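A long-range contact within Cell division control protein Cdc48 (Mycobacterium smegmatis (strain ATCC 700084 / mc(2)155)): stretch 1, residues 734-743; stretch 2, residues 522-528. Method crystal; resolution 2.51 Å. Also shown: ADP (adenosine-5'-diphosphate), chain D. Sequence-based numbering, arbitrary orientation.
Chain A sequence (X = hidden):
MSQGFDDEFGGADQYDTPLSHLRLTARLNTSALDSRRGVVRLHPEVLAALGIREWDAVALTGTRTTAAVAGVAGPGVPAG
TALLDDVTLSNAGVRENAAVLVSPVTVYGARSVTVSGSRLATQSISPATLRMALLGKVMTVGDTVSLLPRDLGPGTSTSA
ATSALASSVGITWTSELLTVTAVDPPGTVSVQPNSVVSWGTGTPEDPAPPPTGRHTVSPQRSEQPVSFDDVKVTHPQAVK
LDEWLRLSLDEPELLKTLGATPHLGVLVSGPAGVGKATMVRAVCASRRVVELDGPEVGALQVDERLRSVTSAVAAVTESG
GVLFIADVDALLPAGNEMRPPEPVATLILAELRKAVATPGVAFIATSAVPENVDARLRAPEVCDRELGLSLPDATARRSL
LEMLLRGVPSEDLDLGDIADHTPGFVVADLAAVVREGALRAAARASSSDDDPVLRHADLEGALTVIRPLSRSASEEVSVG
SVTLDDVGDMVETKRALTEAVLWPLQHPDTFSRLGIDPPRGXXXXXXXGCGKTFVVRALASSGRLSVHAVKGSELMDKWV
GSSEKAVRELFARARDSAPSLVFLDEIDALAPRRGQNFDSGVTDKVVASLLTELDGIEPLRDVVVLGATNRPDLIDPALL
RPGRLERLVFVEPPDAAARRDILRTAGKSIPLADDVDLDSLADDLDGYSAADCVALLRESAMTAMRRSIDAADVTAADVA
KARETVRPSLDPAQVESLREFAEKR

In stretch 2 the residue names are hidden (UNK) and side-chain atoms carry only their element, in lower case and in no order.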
# COMPACT_ATOMS: atom_id res chain seq x y z
N GLN A 734 5.88 35.01 -3.30
CA GLN A 734 5.47 33.98 -2.34
C GLN A 734 6.63 33.07 -1.98
O GLN A 734 6.72 32.58 -0.86
CB GLN A 734 4.30 33.17 -2.89
CG GLN A 734 3.04 33.99 -3.12
CD GLN A 734 1.83 33.14 -3.44
OE1 GLN A 734 1.71 32.58 -4.53
NE2 GLN A 734 0.91 33.03 -2.47
N VAL A 735 7.52 32.83 -2.94
CA VAL A 735 8.72 32.04 -2.70
C VAL A 735 9.64 32.78 -1.74
O VAL A 735 10.23 32.19 -0.84
CB VAL A 735 9.46 31.71 -4.01
CG1 VAL A 735 10.87 31.21 -3.73
CG2 VAL A 735 8.68 30.68 -4.82
N GLU A 736 9.73 34.10 -1.93
CA GLU A 736 10.51 34.94 -1.04
C GLU A 736 9.90 34.95 0.35
O GLU A 736 10.61 34.93 1.36
CB GLU A 736 10.57 36.37 -1.59
CG GLU A 736 11.70 37.21 -1.01
CD GLU A 736 13.06 36.79 -1.54
OE1 GLU A 736 14.08 37.13 -0.90
OE2 GLU A 736 13.11 36.12 -2.60
N SER A 737 8.57 34.96 0.40
CA SER A 737 7.84 34.99 1.67
C SER A 737 8.08 33.73 2.50
O SER A 737 8.12 33.78 3.73
CB SER A 737 6.35 35.18 1.41
OG SER A 737 5.63 35.34 2.62
N LEU A 738 8.24 32.59 1.82
CA LEU A 738 8.49 31.33 2.50
C LEU A 738 9.93 31.22 2.98
O LEU A 738 10.20 30.67 4.04
CB LEU A 738 8.15 30.15 1.59
CG LEU A 738 6.69 29.96 1.22
CD1 LEU A 738 6.51 28.71 0.39
CD2 LEU A 738 5.84 29.91 2.47
N ARG A 739 10.85 31.74 2.17
CA ARG A 739 12.27 31.67 2.50
C ARG A 739 12.60 32.53 3.72
O ARG A 739 13.48 32.18 4.52
CB ARG A 739 13.12 32.11 1.31
CG ARG A 739 14.62 31.88 1.50
CD ARG A 739 15.43 32.39 0.32
NE ARG A 739 15.15 31.65 -0.92
CZ ARG A 739 14.48 32.14 -1.95
NH1 ARG A 739 14.00 33.38 -1.90
NH2 ARG A 739 14.28 31.40 -3.03
N GLU A 740 11.89 33.64 3.87
CA GLU A 740 12.12 34.56 4.98
C GLU A 740 11.40 34.13 6.26
O GLU A 740 11.64 34.69 7.33
CB GLU A 740 11.67 35.97 4.61
CG GLU A 740 12.58 36.69 3.63
CD GLU A 740 12.11 38.10 3.33
OE1 GLU A 740 10.97 38.44 3.72
OE2 GLU A 740 12.88 38.87 2.71
N PHE A 741 10.53 33.13 6.16
CA PHE A 741 9.69 32.71 7.27
C PHE A 741 10.46 32.35 8.54
O PHE A 741 10.08 32.75 9.64
CB PHE A 741 8.78 31.55 6.87
CG PHE A 741 7.97 30.99 8.01
CD1 PHE A 741 6.81 31.63 8.42
CD2 PHE A 741 8.36 29.84 8.67
CE1 PHE A 741 6.06 31.13 9.47
CE2 PHE A 741 7.62 29.34 9.72
CZ PHE A 741 6.47 29.98 10.12
N ALA A 742 11.55 31.60 8.39
CA ALA A 742 12.31 31.10 9.53
C ALA A 742 12.97 32.21 10.35
O ALA A 742 13.24 32.04 11.54
CB ALA A 742 13.35 30.08 9.08
N GLU A 743 13.23 33.35 9.71
CA GLU A 743 13.90 34.46 10.38
C GLU A 743 12.92 35.48 10.97
O GLU A 743 13.19 36.05 12.03
CB GLU A 743 14.86 35.16 9.42
CG GLU A 743 16.11 34.35 9.11
CD GLU A 743 16.98 35.00 8.05
OE1 GLU A 743 18.22 34.95 8.19
OE2 GLU A 743 16.42 35.55 7.08
N UNK A 522 9.70 18.29 13.38
CA UNK A 522 10.10 18.91 12.13
C UNK A 522 8.92 19.57 11.41
O UNK A 522 7.87 18.95 11.22
c UNK A 522 11.07 18.51 9.84
c UNK A 522 11.97 17.26 11.83
c UNK A 522 10.73 17.87 11.18
N UNK A 523 9.10 20.83 11.02
CA UNK A 523 8.15 21.49 10.14
C UNK A 523 8.74 21.63 8.74
O UNK A 523 9.68 22.39 8.53
c UNK A 523 5.44 22.87 9.65
c UNK A 523 6.77 23.59 9.72
c UNK A 523 6.59 25.04 10.11
c UNK A 523 7.73 22.86 10.67
N UNK A 524 8.17 20.89 7.80
CA UNK A 524 8.64 20.91 6.42
C UNK A 524 7.72 21.82 5.61
O UNK A 524 6.51 21.61 5.57
c UNK A 524 10.91 19.45 4.89
c UNK A 524 9.25 17.74 4.24
c UNK A 524 9.45 19.18 4.62
c UNK A 524 8.61 19.49 5.86
N UNK A 525 8.28 22.84 4.97
CA UNK A 525 7.47 23.80 4.24
C UNK A 525 8.14 24.31 2.97
O UNK A 525 9.34 24.56 2.94
c UNK A 525 9.95 26.08 7.37
c UNK A 525 8.87 25.38 6.87
c UNK A 525 10.43 27.17 6.67
c UNK A 525 7.08 24.98 5.14
c UNK A 525 8.26 25.76 5.68
c UNK A 525 8.76 26.85 5.00
c UNK A 525 9.84 27.56 5.48
o UNK A 525 11.51 27.87 7.16
N UNK A 526 7.34 24.47 1.92
CA UNK A 526 7.82 25.01 0.67
C UNK A 526 6.68 25.30 -0.28
O UNK A 526 5.53 24.95 0.01
N UNK A 527 6.97 25.95 -1.42
CA UNK A 527 5.96 26.22 -2.44
C UNK A 527 5.44 24.93 -3.05
O UNK A 527 6.16 23.92 -3.03
c UNK A 527 8.31 26.41 -1.82
c UNK A 527 8.16 26.66 -3.29
c UNK A 527 6.73 27.04 -3.48
N UNK A 528 4.20 24.94 -3.57
CA UNK A 528 3.57 23.74 -4.12
C UNK A 528 4.37 23.13 -5.28
O UNK A 528 5.08 23.85 -5.98
c UNK A 528 3.31 26.10 -3.63
c UNK A 528 1.96 25.49 -3.85
c UNK A 528 2.22 24.26 -4.64
PB ADP D . 2.82 19.89 -2.66
O1B ADP D . 2.17 20.44 -3.91
O2B ADP D . 1.85 19.67 -1.53
O3B ADP D . 4.09 20.61 -2.26
PA ADP D . 4.69 17.98 -3.70
O1A ADP D . 5.56 19.21 -3.81
O2A ADP D . 5.18 16.78 -2.93
O3A ADP D . 3.26 18.39 -3.09
O5' ADP D . 4.38 17.46 -5.19
C5' ADP D . 3.69 16.24 -5.42
C4' ADP D . 4.01 15.75 -6.84
O4' ADP D . 5.03 16.56 -7.43
C3' ADP D . 4.51 14.32 -6.83
O3' ADP D . 3.48 13.42 -7.24
C2' ADP D . 5.67 14.30 -7.82
O2' ADP D . 5.28 13.61 -9.01
C1' ADP D . 5.98 15.75 -8.14
N9 ADP D . 7.35 16.04 -7.65
C8 ADP D . 7.65 16.93 -6.69
N7 ADP D . 8.99 16.97 -6.46
C5 ADP D . 9.56 16.08 -7.28
C6 ADP D . 10.95 15.63 -7.55
N6 ADP D . 11.99 16.14 -6.87
N1 ADP D . 11.12 14.68 -8.50
C2 ADP D . 10.08 14.16 -9.18
N3 ADP D . 8.80 14.53 -8.99
C4 ADP D . 8.48 15.47 -8.07

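Position 522 carries three side-chain carbons, one bonded to CA and bearing the other two. The side chain is out of reach of stretch 1, and the phi/psi of -115/129° is that of a strand. Branching at the first carbon identifies Val-522.

Position 523 has four carbons, forked at the second. The CA-to-CB bond points toward stretch 1, and one terminal methyl approaches the ring of Phe-741. This is Leu-523; its CD2 lies 4.4 Å from Phe-741 CE2, an apolar contact at the outer limit of packing.

Position 524 repeats the four-carbon fork. As a strand neighbor of Leu-523 it projects the other way, and its side chain is out of reach of stretch 1. The fork makes it Leu-524.

Position 525 shows one carbon leading into a six-carbon ring that bears a single oxygen. The ring and its oxygen reach Leu-738, Phe-741 and Ala-742, and together they specify Tyr-525. Its chi1 is 60° (p). Leu-738 O sits near the ring plane, 3.4 Å from Tyr-525 CE2, while Phe-741 CD2 lies over one face, 3.9 Å from Tyr-525 CZ. The ring centroids of Phe-741 and Tyr-525 are 5.4 Å apart and the planes meet at 71°, so the edge of Phe-741 is directed toward the face of Tyr-525. Ala-742 CB is 3.5 Å from Tyr-525 OH.

Position 526 has no side-chain atoms at all, and its backbone packs against Leu-738; hence Gly-526. Leu-738 CD1 is 3.5 Å from Gly-526 C. An ideal CB here would point away from stretch 1.

Position 527 has three carbons closing a ring onto the backbone N, and it touches Leu-738 and Val-735. The closed ring defines Pro-527. Leu-738 CD1 lies 3.3 Å from Pro-527 N and 3.7 Å from Pro-527 CD; Val-735 CG2 adds a looser approach, 4.3 Å from Pro-527 CG. An ideal CB on Gly-526 would be crowded, 3.0 Å from Pro-527 CD.

Position 528 has the same closed three-carbon ring and makes no contact with stretch 1. It is Pro-528, and Pro-528 CA is 3.6 Å from ADP O1B.

The contact works by packing: no hydrogen bond crosses it, and 324 Å² is buried over both sides. Val-735, Leu-738 and Phe-741 recur every three residues. The backbone bond from Leu-738 N to Gln-734 O (3.1 Å) supports the helix as far as Leu-738, and Phe-741 follows with helical phi/psi (-55/-44°). Leu-738 meets the Gly-526–Pro-527 backbone, while Phe-741 engages Tyr-525 and Leu-523.

Stretch 2 522-528: VLLYGPP
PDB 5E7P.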